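Local structure of Tol-Pal system protein TolB (Acinetobacter baumannii, 7MX5) at residues Pro30-Glu33 with Thr34-Arg38; Ala51-Ile55 with Asn56-Ala60; Asp119-Tyr122 with Gln123-Gly127. The protein is the periplasmic protein of the Tol-Pal system, which probably takes part in outer-membrane invagination during cell division and in maintaining outer-membrane integrity. All blocks are in the same frame, centred on the assembly; numbering follows the deposited sequence.

Contact 1 (Pro30-Glu33 with Thr34-Arg38); sequences PIVE and TDLNR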
loop_
_atom_site.group_PDB
_atom_site.type_symbol
_atom_site.label_atom_id
_atom_site.label_comp_id
_atom_site.label_asym_id
_atom_site.label_seq_id
_atom_site.Cartn_x
_atom_site.Cartn_y
_atom_site.Cartn_z
ATOM N N PRO A 30 -11.307 8.541 -18.487
ATOM C CA PRO A 30 -11.998 8.589 -17.187
ATOM C C PRO A 30 -11.215 7.917 -16.075
ATOM O O PRO A 30 -11.270 8.372 -14.926
ATOM C CB PRO A 30 -13.329 7.871 -17.455
ATOM C CG PRO A 30 -13.499 7.863 -18.915
ATOM C CD PRO A 30 -12.142 7.913 -19.526
ATOM N N ILE A 31 -10.481 6.847 -16.386
ATOM C CA ILE A 31 -9.624 6.216 -15.388
ATOM C C ILE A 31 -8.504 7.164 -14.974
ATOM O O ILE A 31 -8.165 7.269 -13.789
ATOM C CB ILE A 31 -9.071 4.885 -15.929
ATOM C CG1 ILE A 31 -10.201 3.871 -16.113
ATOM C CG2 ILE A 31 -7.997 4.331 -15.002
ATOM C CD1 ILE A 31 -9.787 2.625 -16.867
ATOM N N VAL A 32 -7.918 7.874 -15.942
ATOM C CA VAL A 32 -6.862 8.830 -15.627
ATOM C C VAL A 32 -7.413 9.980 -14.793
ATOM O O VAL A 32 -6.800 10.397 -13.801
ATOM C CB VAL A 32 -6.199 9.336 -16.920
ATOM C CG1 VAL A 32 -5.180 10.423 -16.608
ATOM C CG2 VAL A 32 -5.548 8.183 -17.667
ATOM N N GLU A 33 -8.576 10.511 -15.180
ATOM C CA GLU A 33 -9.201 11.577 -14.405
ATOM C C GLU A 33 -9.548 11.115 -12.996
ATOM O O GLU A 33 -9.472 11.902 -12.047
ATOM C CB GLU A 33 -10.451 12.079 -15.130
ATOM C CG GLU A 33 -11.221 13.161 -14.393
ATOM C CD GLU A 33 -12.513 13.528 -15.093
ATOM O OE1 GLU A 33 -12.749 13.015 -16.207
ATOM O OE2 GLU A 33 -13.293 14.327 -14.533
ATOM N N THR A 34 -9.920 9.842 -12.840
ATOM C CA THR A 34 -10.215 9.318 -11.511
ATOM C C THR A 34 -8.942 9.142 -10.692
ATOM O O THR A 34 -8.930 9.419 -9.486
ATOM C CB THR A 34 -10.965 7.991 -11.624
ATOM O OG1 THR A 34 -12.085 8.147 -12.506
ATOM C CG2 THR A 34 -11.457 7.539 -10.257
ATOM N N ASP A 35 -7.862 8.682 -11.327
ATOM C CA ASP A 35 -6.596 8.523 -10.618
ATOM C C ASP A 35 -6.071 9.867 -10.130
ATOM O O ASP A 35 -5.675 10.008 -8.968
ATOM C CB ASP A 35 -5.568 7.844 -11.523
ATOM C CG ASP A 35 -5.887 6.386 -11.784
ATOM O OD1 ASP A 35 -6.601 5.771 -10.964
ATOM O OD2 ASP A 35 -5.419 5.853 -12.813
ATOM N N LEU A 36 -6.065 10.872 -11.011
ATOM C CA LEU A 36 -5.571 12.191 -10.628
ATOM C C LEU A 36 -6.380 12.780 -9.480
ATOM O O LEU A 36 -5.831 13.511 -8.646
ATOM C CB LEU A 36 -5.598 13.128 -11.836
ATOM C CG LEU A 36 -4.628 12.788 -12.970
ATOM C CD1 LEU A 36 -4.393 13.997 -13.862
ATOM C CD2 LEU A 36 -3.310 12.264 -12.417
ATOM N N ASN A 37 -7.674 12.471 -9.411
ATOM C CA ASN A 37 -8.509 12.946 -8.316
ATOM C C ASN A 37 -8.300 12.162 -7.028
ATOM O O ASN A 37 -8.779 12.598 -5.976
ATOM C CB ASN A 37 -9.985 12.898 -8.717
ATOM C CG ASN A 37 -10.449 14.182 -9.376
ATOM O OD1 ASN A 37 -10.484 15.239 -8.745
ATOM N ND2 ASN A 37 -10.805 14.097 -10.653
ATOM N N ARG A 38 -7.608 11.024 -7.081
ATOM C CA ARG A 38 -7.262 10.268 -5.884
ATOM C C ARG A 38 -5.762 10.296 -5.602
ATOM O O ARG A 38 -5.257 9.462 -4.841
ATOM C CB ARG A 38 -7.775 8.829 -5.988
ATOM C CG ARG A 38 -7.001 7.917 -6.930
ATOM C CD ARG A 38 -7.434 6.468 -6.742
ATOM N NE ARG A 38 -7.024 5.610 -7.848
ATOM C CZ ARG A 38 -5.978 4.796 -7.817
ATOM N NH1 ARG A 38 -5.204 4.704 -6.748
ATOM N NH2 ARG A 38 -5.704 4.052 -8.883
#
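N37 folds its side chain back along helix 29-37 onto E33, one turn earlier, in the helix that links strands 16-19 and 43-45 as a beta-alpha-beta unit. From CB, 3.5 Å from E33 O, the chain passes to CG, swung by a chi1 of -90° so that it stays 3.6 Å from the same E33 O. At the tip, ND2 donates to E33 O at 2.9 Å and also reaches S44 O on strand 43-45. The backbone N of N37 bonds the same E33 O at 3.2 Å from the opposite face of the carbonyl plane, so one residue grips this oxygen twice. E33 extends alongside N37, and its OE1 is hydrogen-bonded to S46 OG.

The pattern recurs at the other end of the contact. T34 OG1 donates to P30 O at 2.6 Å, while T34 N approaches that oxygen from its other face at 2.9 Å.

D35 differs: its OD2 lies 3.2 Å from I31 O, and both atoms are acceptors. H115 ND1 and S118 OG of helix 110-126 bond OD2, and R38 NH2 forms a salt bridge with D35 OD1 at 2.8 Å. These partners would be expected to offset the unfavourable approach to the I31 carbonyl and to stabilise a charged carboxylate, so D35 ties its own helix to helix 110-126.

Contact 2 (Ala51-Ile55 with Asn56-Ala60); sequences ANAAI and NQIQA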
loop_
_atom_site.group_PDB
_atom_site.type_symbol
_atom_site.label_atom_id
_atom_site.label_comp_id
_atom_site.label_asym_id
_atom_site.label_seq_id
_atom_site.Cartn_x
_atom_site.Cartn_y
_atom_site.Cartn_z
ATOM N N ALA A 51 -12.124 25.395 -22.750
ATOM C CA ALA A 51 -11.483 25.510 -24.054
ATOM C C ALA A 51 -11.504 24.144 -24.729
ATOM O O ALA A 51 -12.154 23.206 -24.258
ATOM C CB ALA A 51 -10.061 26.066 -23.911
ATOM N N ASN A 52 -10.782 24.034 -25.843
ATOM C CA ASN A 52 -10.716 22.799 -26.621
ATOM C C ASN A 52 -9.298 22.648 -27.152
ATOM O O ASN A 52 -8.863 23.436 -27.998
ATOM C CB ASN A 52 -11.732 22.812 -27.764
ATOM C CG ASN A 52 -11.899 21.452 -28.412
ATOM O OD1 ASN A 52 -11.745 20.418 -27.761
ATOM N ND2 ASN A 52 -12.218 21.446 -29.701
ATOM N N ALA A 53 -8.579 21.643 -26.657
ATOM C CA ALA A 53 -7.210 21.374 -27.068
ATOM C C ALA A 53 -7.078 19.909 -27.462
ATOM O O ALA A 53 -7.953 19.085 -27.184
ATOM C CB ALA A 53 -6.212 21.720 -25.954
ATOM N N ALA A 54 -5.966 19.588 -28.118
ATOM C CA ALA A 54 -5.713 18.234 -28.591
ATOM C C ALA A 54 -4.206 18.012 -28.650
ATOM O O ALA A 54 -3.423 18.790 -28.095
ATOM C CB ALA A 54 -6.386 17.999 -29.949
ATOM N N ILE A 55 -3.800 16.938 -29.329
ATOM C CA ILE A 55 -2.386 16.602 -29.444
ATOM C C ILE A 55 -1.679 17.655 -30.285
ATOM O O ILE A 55 -2.088 17.949 -31.416
ATOM C CB ILE A 55 -2.215 15.201 -30.050
ATOM C CG1 ILE A 55 -2.557 14.126 -29.016
ATOM C CG2 ILE A 55 -0.797 15.011 -30.572
ATOM C CD1 ILE A 55 -1.619 14.098 -27.832
ATOM N N ASN A 56 -0.612 18.232 -29.729
ATOM C CA ASN A 56 0.206 19.245 -30.394
ATOM C C ASN A 56 -0.609 20.454 -30.841
ATOM O O ASN A 56 -0.219 21.158 -31.778
ATOM C CB ASN A 56 0.970 18.649 -31.583
ATOM C CG ASN A 56 2.112 17.750 -31.149
ATOM O OD1 ASN A 56 2.435 17.667 -29.964
ATOM N ND2 ASN A 56 2.730 17.073 -32.109
ATOM N N GLN A 57 -1.739 20.711 -30.184
ATOM C CA GLN A 57 -2.559 21.892 -30.459
ATOM C C GLN A 57 -3.162 22.350 -29.136
ATOM O O GLN A 57 -4.153 21.779 -28.668
ATOM C CB GLN A 57 -3.643 21.600 -31.490
ATOM C CG GLN A 57 -4.565 22.783 -31.756
ATOM C CD GLN A 57 -6.025 22.456 -31.509
ATOM O OE1 GLN A 57 -6.592 21.566 -32.144
ATOM N NE2 GLN A 57 -6.641 23.174 -30.576
ATOM N N ILE A 58 -2.559 23.370 -28.534
ATOM C CA ILE A 58 -3.074 23.964 -27.306
ATOM C C ILE A 58 -2.600 25.407 -27.235
ATOM O O ILE A 58 -1.448 25.716 -27.556
ATOM C CB ILE A 58 -2.645 23.158 -26.057
ATOM C CG1 ILE A 58 -3.259 23.763 -24.792
ATOM C CG2 ILE A 58 -1.127 23.077 -25.948
ATOM C CD1 ILE A 58 -3.160 22.869 -23.578
ATOM N N GLN A 59 -3.504 26.296 -26.833
ATOM C CA GLN A 59 -3.198 27.708 -26.637
ATOM C C GLN A 59 -3.446 28.044 -25.173
ATOM O O GLN A 59 -4.549 27.828 -24.662
ATOM C CB GLN A 59 -4.044 28.590 -27.559
ATOM C CG GLN A 59 -3.772 28.361 -29.040
ATOM C CD GLN A 59 -3.154 29.569 -29.716
ATOM O OE1 GLN A 59 -2.808 30.553 -29.061
ATOM N NE2 GLN A 59 -3.006 29.499 -31.035
ATOM N N ALA A 60 -2.420 28.571 -24.505
ATOM C CA ALA A 60 -2.442 28.727 -23.056
ATOM C C ALA A 60 -3.206 29.956 -22.582
ATOM O O ALA A 60 -3.420 30.097 -21.373
ATOM C CB ALA A 60 -1.011 28.782 -22.516
#
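A54 and Q57 close a type II beta turn whose two corner residues are I55 and N56; the backbones of A54 and Q57 form a single antiparallel hydrogen-bonded pair in the loop between strand 43-45 and helix 60-65. N56 has a positive phi (57°), as the third position of such a turn requires.

At the corner, the side chains of I55 and N56 cross at a slant. I55 CG2 does the touching, 4.0 Å from N56 CG, while N56 OD1 is held by Q88 of strand 83-91. I55 packs on T73 and Q75 of strand 70-78.

Behind the turn, A53 and I58 meet through methyl and methylene groups. With I58 CG1 anti to its own N (chi1 -177°), the branch runs beside the alanine, and CG1 and A53 CB are 3.8 Å apart. Both residues also rest on W63 of helix 60-65, joining the loop to that helix.

Q57 bends at its second torsion and curls back over the first arm. Its NE2 lies 3.4 Å from N52 O, and its OE1 is no nearer than 4.2 Å to A54 CB, a loose approach of a polar atom to a methyl.

The two backbone bonds of the pair are unequal. Q57 N donates to A54 O at 3.3 Å from well above the carbonyl plane. A54 N instead reaches Q57 O at 2.9 Å, lying in the carbonyl plane, with an N-H...O angle of 173°.

Contact 3 (Asp119-Tyr122 with Gln123-Gly127); sequences DAIY and QALTG
Y122 and T126, one turn apart near the C-terminal end of helix 110-126, meet through a CH-pi contact. T126 CG2 sits over the centre of the tyrosine ring, 4.2 Å from its centroid and only 8° off the ring normal. A second apolar pair, I121 CG2 with L125 CD1 at 3.9 Å, runs side by side on another flank, where both residues pack on L89 of strand 83-91.

Three of the hydrogen bonds converge on Y122 O. T126 N reaches it at 3.0 Å and L125 N at 3.3 Å, the latter from far above the carbonyl plane. T126 OG1 adds a third bond at 3.2 Å: a chi1 of 82° sets this hydroxyl between the backbone N and carbonyl carbon, where it donates to Y122 O and is also hydrogen-bonded to I128 N beyond the helix. G127 leaves helical geometry with a positive phi of 76°, while its N still bonds Q123 O at 2.8 Å.

Water mediates one further link, donating to A120 O at 2.8 Å and weakly to Q123 OE1.

L125 N divides between a weak i+4 bond to I121 O and an i+3 bond to Y122 O, a local tightening, while T126 N and G127 N keep their i+4 bonds. T126 serves the helix end with both branches: its methyl lies on the tyrosine ring, and its hydroxyl joins the last turn to the chain that follows.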
loop_
_atom_site.group_PDB
_atom_site.type_symbol
_atom_site.label_atom_id
_atom_site.label_comp_id
_atom_site.label_asym_id
_atom_site.label_seq_id
_atom_site.Cartn_x
_atom_site.Cartn_y
_atom_site.Cartn_z
ATOM N N ASP A 119 0.468 7.657 -13.537
ATOM C CA ASP A 119 1.744 7.606 -12.831
ATOM C C ASP A 119 2.752 8.564 -13.452
ATOM O O ASP A 119 3.536 9.202 -12.739
ATOM C CB ASP A 119 2.293 6.179 -12.833
ATOM C CG ASP A 119 1.773 5.350 -11.674
ATOM O OD1 ASP A 119 0.880 5.832 -10.948
ATOM O OD2 ASP A 119 2.260 4.215 -11.489
ATOM N N ALA A 120 2.742 8.683 -14.782
ATOM C CA ALA A 120 3.666 9.591 -15.451
ATOM C C ALA A 120 3.276 11.045 -15.219
ATOM O O ALA A 120 4.148 11.911 -15.069
ATOM C CB ALA A 120 3.720 9.279 -16.946
ATOM N N ILE A 121 1.973 11.336 -15.192
ATOM C CA ILE A 121 1.517 12.695 -14.914
ATOM C C ILE A 121 1.909 13.106 -13.501
ATOM O O ILE A 121 2.391 14.221 -13.272
ATOM C CB ILE A 121 -0.004 12.805 -15.133
ATOM C CG1 ILE A 121 -0.353 12.576 -16.605
ATOM C CG2 ILE A 121 -0.517 14.159 -14.665
ATOM C CD1 ILE A 121 -1.841 12.577 -16.885
ATOM N N TYR A 122 1.710 12.206 -12.534
ATOM C CA TYR A 122 2.059 12.502 -11.149
ATOM C C TYR A 122 3.550 12.774 -10.998
ATOM O O TYR A 122 3.951 13.727 -10.321
ATOM C CB TYR A 122 1.628 11.337 -10.256
ATOM C CG TYR A 122 1.830 11.556 -8.773
ATOM C CD1 TYR A 122 0.835 12.132 -7.995
ATOM C CD2 TYR A 122 3.006 11.166 -8.147
ATOM C CE1 TYR A 122 1.011 12.325 -6.639
ATOM C CE2 TYR A 122 3.193 11.355 -6.792
ATOM C CZ TYR A 122 2.191 11.936 -6.042
ATOM O OH TYR A 122 2.371 12.126 -4.690
ATOM N N GLN A 123 4.388 11.948 -11.631
ATOM C CA GLN A 123 5.831 12.129 -11.520
ATOM C C GLN A 123 6.284 13.415 -12.202
ATOM O O GLN A 123 7.217 14.078 -11.732
ATOM C CB GLN A 123 6.554 10.922 -12.115
ATOM C CG GLN A 123 8.048 10.894 -11.853
ATOM C CD GLN A 123 8.677 9.576 -12.248
ATOM O OE1 GLN A 123 8.803 9.266 -13.433
ATOM N NE2 GLN A 123 9.078 8.789 -11.257
ATOM N N ALA A 124 5.637 13.785 -13.308
ATOM C CA ALA A 124 6.019 14.998 -14.020
ATOM C C ALA A 124 5.644 16.263 -13.258
ATOM O O ALA A 124 6.229 17.320 -13.514
ATOM C CB ALA A 124 5.379 15.017 -15.408
ATOM N N LEU A 125 4.693 16.179 -12.330
ATOM C CA LEU A 125 4.233 17.347 -11.589
ATOM C C LEU A 125 4.835 17.457 -10.198
ATOM O O LEU A 125 4.952 18.570 -9.674
ATOM C CB LEU A 125 2.705 17.327 -11.470
ATOM C CG LEU A 125 1.931 17.462 -12.781
ATOM C CD1 LEU A 125 0.444 17.298 -12.541
ATOM C CD2 LEU A 125 2.223 18.799 -13.435
ATOM N N THR A 126 5.215 16.335 -9.584
ATOM C CA THR A 126 5.764 16.337 -8.237
ATOM C C THR A 126 7.192 15.824 -8.146
ATOM O O THR A 126 7.849 16.070 -7.128
ATOM C CB THR A 126 4.891 15.491 -7.296
ATOM O OG1 THR A 126 5.240 14.107 -7.434
ATOM C CG2 THR A 126 3.418 15.671 -7.622
ATOM N N GLY A 127 7.692 15.130 -9.165
ATOM C CA GLY A 127 8.992 14.499 -9.072
ATOM C C GLY A 127 9.018 13.236 -8.245
ATOM O O GLY A 127 10.107 12.750 -7.917
HETATM O O HOH W 1 6.773 11.138 -15.567
#

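How the contacts relate
Contacts 1 and 3 lie on two neighbouring helices, 29-37 and 110-126, with centres 13 Å apart, and they touch directly. I121 is the shared partner in this packing: its CD1 lies 4.0 Å from V32 CG1, and its CG2 is equally near L36 CD1. Contact 2 stands apart, its centre 20 Å from each of the others and its nearest atoms about 12 Å from contact 1 and 11 Å from contact 3. The mixed sheet accounts for the separation. On strand 70-78, I121 and L125 meet V72 and Y70, whereas residues 51-60 meet V71, T73 and Q75, whose alternation places the loop on the opposite face from the helices.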